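Long-range contacts in monooxygenase (Mycobacterium tuberculosis, PDB 5UQ4), which catalyses the oxidative breakdown of the heme porphyrin ring to mycobilin with release of iron, using an external electron donor: residues B[38-43]-B[57-62]; B[6-11]-B[92-97]. All coordinates share one frame; numbering follows the deposited sequence.

Contact 1: B[38-43]-B[57-62]; sequences GFLGFQ and VTHWES
V57 and Q43 open the antiparallel pairing as a hydrogen-bonded pair whose two backbone bonds, V57 N to Q43 O and Q43 N to V57 O, are each 3.0 Å long. T58 follows as a non-hydrogen-bonded pair with F42. Its methyl CG2, anti to the carbonyl carbon, lies at the rim of the F42 ring close to the ring plane, 3.5 Å from F42 CD1, and also reaches the edge of F39. That face of the sheet, with F39, F42 and W60, is covered by helix 19-34, where F42 rests on A30 and on F26, which probably contributes to the heme site. At H59 the register slips by one: L40 and G41 both face this residue, a classic beta bulge. H59 O accepts L40 N at 2.7 Å and, weakly, G41 N at 3.4 Å, while H59 N returns a bond to G41 O. The bulge turns the L40 side chain toward the imidazole, and L40 CD1 sits 3.4 Å from the centroid of the H59 ring, almost on its normal, a CH-pi contact. W60, on the other side of the sheet, takes F39 over its indole: F39 CB lies over one face of the six-membered ring, and the F39 ring turns its edge to the same face in a T-shaped pair with planes at 74°. With CG anti to the backbone N (chi1 176°), the F39 ring stands with its CD1 edge above the rim of the indole. E61 N closes the pairing at G38 O, 2.8 Å away. H59 NE2 is buried here without a polar partner in the model, so within this hairpin the imidazole is held by the CH-pi contact, whereas the backbone O of H59 is shared by two N-H groups of the bulge.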
# COMPACT_ATOMS: atom_id res chain seq x y z
N GLY B 38 9.05 -15.20 -3.70
CA GLY B 38 9.00 -13.80 -4.02
C GLY B 38 8.02 -12.99 -3.21
O GLY B 38 7.99 -11.76 -3.34
N PHE B 39 7.21 -13.63 -2.36
CA PHE B 39 6.21 -12.93 -1.57
C PHE B 39 6.89 -12.17 -0.43
O PHE B 39 7.74 -12.72 0.28
CB PHE B 39 5.19 -13.91 -1.01
CG PHE B 39 4.16 -13.28 -0.11
CD1 PHE B 39 3.14 -12.52 -0.63
CD2 PHE B 39 4.23 -13.46 1.26
CE1 PHE B 39 2.20 -11.94 0.20
CE2 PHE B 39 3.29 -12.89 2.10
CZ PHE B 39 2.27 -12.12 1.57
N LEU B 40 6.49 -10.91 -0.25
CA LEU B 40 7.06 -10.06 0.79
C LEU B 40 6.08 -9.73 1.90
O LEU B 40 6.41 -9.89 3.08
CB LEU B 40 7.59 -8.76 0.16
CG LEU B 40 8.73 -8.91 -0.84
CD1 LEU B 40 9.22 -7.55 -1.31
CD2 LEU B 40 9.87 -9.71 -0.22
N GLY B 41 4.88 -9.28 1.56
CA GLY B 41 3.93 -8.89 2.58
C GLY B 41 2.52 -8.81 2.04
O GLY B 41 2.29 -8.64 0.84
N PHE B 42 1.56 -8.93 2.96
CA PHE B 42 0.15 -8.85 2.65
C PHE B 42 -0.53 -7.93 3.65
O PHE B 42 -0.19 -7.93 4.84
CB PHE B 42 -0.51 -10.24 2.69
CG PHE B 42 -2.01 -10.21 2.51
CD1 PHE B 42 -2.56 -10.23 1.25
CD2 PHE B 42 -2.85 -10.16 3.61
CE1 PHE B 42 -3.93 -10.20 1.08
CE2 PHE B 42 -4.22 -10.13 3.44
CZ PHE B 42 -4.77 -10.15 2.18
N GLN B 43 -1.49 -7.14 3.17
CA GLN B 43 -2.24 -6.25 4.04
C GLN B 43 -3.66 -6.11 3.50
O GLN B 43 -3.86 -5.97 2.29
CB GLN B 43 -1.58 -4.87 4.14
CG GLN B 43 -0.48 -4.79 5.19
CD GLN B 43 0.03 -3.38 5.40
OE1 GLN B 43 -0.04 -2.54 4.50
NE2 GLN B 43 0.54 -3.10 6.59
N VAL B 57 -3.58 -5.64 -0.66
CA VAL B 57 -2.22 -5.26 -1.03
C VAL B 57 -1.30 -6.45 -0.85
O VAL B 57 -1.32 -7.10 0.20
CB VAL B 57 -1.73 -4.06 -0.21
CG1 VAL B 57 -0.47 -3.47 -0.83
CG2 VAL B 57 -2.82 -3.00 -0.09
N THR B 58 -0.48 -6.72 -1.86
CA THR B 58 0.58 -7.72 -1.77
C THR B 58 1.87 -7.12 -2.29
O THR B 58 1.88 -6.43 -3.32
CB THR B 58 0.25 -9.00 -2.55
OG1 THR B 58 -0.40 -8.67 -3.78
CG2 THR B 58 -0.66 -9.90 -1.73
N HIS B 59 2.96 -7.38 -1.57
CA HIS B 59 4.29 -6.92 -1.92
C HIS B 59 5.10 -8.11 -2.42
O HIS B 59 5.12 -9.17 -1.78
CB HIS B 59 4.97 -6.27 -0.72
CG HIS B 59 6.20 -5.47 -1.06
ND1 HIS B 59 6.97 -4.86 -0.10
CD2 HIS B 59 6.78 -5.19 -2.25
CE1 HIS B 59 7.97 -4.23 -0.68
NE2 HIS B 59 7.89 -4.42 -1.98
N TRP B 60 5.76 -7.93 -3.57
CA TRP B 60 6.50 -9.01 -4.21
C TRP B 60 7.89 -8.53 -4.62
O TRP B 60 8.15 -7.33 -4.74
CB TRP B 60 5.75 -9.54 -5.46
CG TRP B 60 4.46 -10.21 -5.16
CD1 TRP B 60 3.25 -9.60 -5.06
CD2 TRP B 60 4.24 -11.61 -4.96
NE1 TRP B 60 2.28 -10.54 -4.78
CE2 TRP B 60 2.87 -11.78 -4.71
CE3 TRP B 60 5.08 -12.73 -4.95
CZ2 TRP B 60 2.30 -13.03 -4.46
CZ3 TRP B 60 4.51 -13.98 -4.69
CH2 TRP B 60 3.14 -14.12 -4.45
N GLU B 61 8.78 -9.50 -4.82
CA GLU B 61 10.15 -9.20 -5.23
C GLU B 61 10.19 -8.57 -6.62
O GLU B 61 10.99 -7.65 -6.87
CB GLU B 61 11.00 -10.47 -5.21
CG GLU B 61 11.68 -10.76 -3.89
CD GLU B 61 12.60 -11.97 -4.00
OE1 GLU B 61 13.36 -12.23 -3.05
OE2 GLU B 61 12.56 -12.65 -5.04
N SER B 62 9.37 -9.06 -7.54
CA SER B 62 9.39 -8.63 -8.92
C SER B 62 8.08 -9.03 -9.57
O SER B 62 7.34 -9.86 -9.05
CB SER B 62 10.57 -9.24 -9.68
OG SER B 62 10.44 -10.65 -9.73

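Contact 2: B[6-11]-B[92-97]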
# COMPACT_ATOMS: atom_id res chain seq x y z
N VAL B 6 7.57 -4.85 -6.40
CA VAL B 6 6.28 -4.64 -7.03
C VAL B 6 5.18 -4.74 -5.99
O VAL B 6 5.28 -5.50 -5.02
CB VAL B 6 6.08 -5.66 -8.16
CG1 VAL B 6 6.18 -7.06 -7.60
CG2 VAL B 6 4.73 -5.48 -8.86
N VAL B 7 4.12 -3.98 -6.21
CA VAL B 7 2.99 -3.93 -5.29
C VAL B 7 1.71 -4.02 -6.11
O VAL B 7 1.43 -3.15 -6.94
CB VAL B 7 3.01 -2.65 -4.44
CG1 VAL B 7 1.65 -2.42 -3.83
CG2 VAL B 7 4.07 -2.78 -3.36
N LYS B 8 0.92 -5.07 -5.86
CA LYS B 8 -0.39 -5.22 -6.48
C LYS B 8 -1.49 -4.86 -5.49
O LYS B 8 -1.49 -5.35 -4.35
CB LYS B 8 -0.60 -6.65 -6.99
CG LYS B 8 0.58 -7.28 -7.69
CD LYS B 8 0.97 -6.48 -8.92
CE LYS B 8 1.89 -7.28 -9.81
NZ LYS B 8 2.30 -6.56 -11.05
N ILE B 9 -2.43 -4.03 -5.92
CA ILE B 9 -3.54 -3.60 -5.09
C ILE B 9 -4.84 -3.95 -5.82
O ILE B 9 -5.10 -3.42 -6.90
CB ILE B 9 -3.48 -2.09 -4.78
CG1 ILE B 9 -2.13 -1.73 -4.17
CG2 ILE B 9 -4.61 -1.70 -3.84
CD1 ILE B 9 -1.99 -0.27 -3.82
N ASN B 10 -5.63 -4.82 -5.21
CA ASN B 10 -6.96 -5.16 -5.72
C ASN B 10 -7.98 -4.32 -4.96
O ASN B 10 -8.21 -4.54 -3.77
CB ASN B 10 -7.24 -6.65 -5.57
CG ASN B 10 -8.45 -7.09 -6.37
OD1 ASN B 10 -8.93 -6.38 -7.26
ND2 ASN B 10 -8.96 -8.28 -6.06
N ALA B 11 -8.59 -3.35 -5.65
CA ALA B 11 -9.62 -2.51 -5.06
C ALA B 11 -10.97 -3.18 -5.28
O ALA B 11 -11.44 -3.29 -6.42
CB ALA B 11 -9.59 -1.11 -5.68
N LEU B 92 -7.67 -3.85 -10.54
CA LEU B 92 -6.31 -4.20 -10.16
C LEU B 92 -5.38 -3.05 -10.52
O LEU B 92 -5.40 -2.56 -11.66
CB LEU B 92 -5.87 -5.50 -10.85
CG LEU B 92 -4.64 -6.30 -10.41
CD1 LEU B 92 -3.33 -5.61 -10.73
CD2 LEU B 92 -4.73 -6.60 -8.92
N LEU B 93 -4.60 -2.60 -9.54
CA LEU B 93 -3.63 -1.52 -9.72
C LEU B 93 -2.24 -2.07 -9.44
O LEU B 93 -2.02 -2.70 -8.40
CB LEU B 93 -3.93 -0.34 -8.79
CG LEU B 93 -5.40 -0.08 -8.43
CD1 LEU B 93 -5.52 1.03 -7.40
CD2 LEU B 93 -6.24 0.23 -9.66
N GLU B 94 -1.32 -1.84 -10.37
CA GLU B 94 0.05 -2.33 -10.25
C GLU B 94 1.01 -1.16 -10.13
O GLU B 94 0.92 -0.18 -10.88
CB GLU B 94 0.44 -3.21 -11.44
CG GLU B 94 -0.75 -3.90 -12.06
CD GLU B 94 -0.38 -5.03 -13.00
OE1 GLU B 94 0.78 -5.50 -12.95
OE2 GLU B 94 -1.27 -5.49 -13.75
N PHE B 95 1.95 -1.28 -9.19
CA PHE B 95 2.91 -0.23 -8.90
C PHE B 95 4.31 -0.84 -8.83
O PHE B 95 4.48 -2.05 -8.66
CB PHE B 95 2.61 0.47 -7.57
CG PHE B 95 1.27 1.17 -7.54
CD1 PHE B 95 1.16 2.49 -7.93
CD2 PHE B 95 0.14 0.50 -7.09
CE1 PHE B 95 -0.07 3.13 -7.89
CE2 PHE B 95 -1.08 1.14 -7.05
CZ PHE B 95 -1.19 2.45 -7.45
N GLU B 96 5.31 0.02 -8.96
CA GLU B 96 6.70 -0.35 -8.76
C GLU B 96 7.23 0.39 -7.54
O GLU B 96 7.18 1.63 -7.49
CB GLU B 96 7.55 -0.06 -9.99
CG GLU B 96 7.26 -0.98 -11.17
CD GLU B 96 8.25 -0.82 -12.30
OE1 GLU B 96 9.23 -0.05 -12.14
OE2 GLU B 96 8.06 -1.46 -13.35
N VAL B 97 7.73 -0.35 -6.56
CA VAL B 97 8.23 0.23 -5.32
C VAL B 97 9.48 1.05 -5.61
O VAL B 97 10.59 0.50 -5.69
CB VAL B 97 8.51 -0.86 -4.27
CG1 VAL B 97 8.70 -0.24 -2.90
CG2 VAL B 97 7.39 -1.87 -4.24
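K8 NZ is gripped by two carboxylates, E94 OE1 at 2.7 Å across the strands and D63 at the start of helix 63-70. The ammonium group meets E94 OE1 from above the carboxylate plane, 37° out of it. K8 and E94 face each other as a non-hydrogen-bonded pair on the same side of the sheet, and a bend in the lysine chain at chi2 (-61°) brings NZ to the carboxylate. The backbones are joined through the hydrogen-bonded pairs on each side of this one. I9 and L93 exchange two bonds of 2.8 Å, I9 N to L93 O and L93 N to I9 O. V7 and F95 do likewise at slightly greater length. The opposite face of the sheet is apolar. I9 CD1 comes obliquely to the F95 ring, 3.6 Å from F95 CE2, while V7 CG2 meets V97 CG2 at the same distance, their side chains crossing at about a right angle. L92, on the lysine side, folds CD2 back over the backbone of I9. The F95 ring also meets that of F55 of the second subunit, and residues 94-97 continue the sheet into that chain as an antiparallel ladder, in keeping with the dimeric alpha-beta barrel fold of this family. Chemically, the pairing has two unlike faces: an ion pair on one, where the two carboxylates would favour a charged lysine, and on the other a hydrocarbon and aromatic layer that runs into the subunit interface.

How the contacts relate
Contact 1 and contact 2 lie in one four-stranded antiparallel sheet, ordered 39-49, 54-60, 6-12, 90-102, and their centres are about 10 Å apart. Contact 1 joins the two strands of a hairpin, whereas contact 2 brings together the first and last strands of the chain, so the hairpin falls between its halves in sequence. Strands 54-60 and 6-12 are neighbours and link the two contacts: W60 N lies 2.9 Å from V6 O, and T58 N 3.0 Å from K8 O, both probable hydrogen bonds. Each contact also reaches the second subunit through an outer strand, so together they span the sheet from one dimer-forming edge to the other.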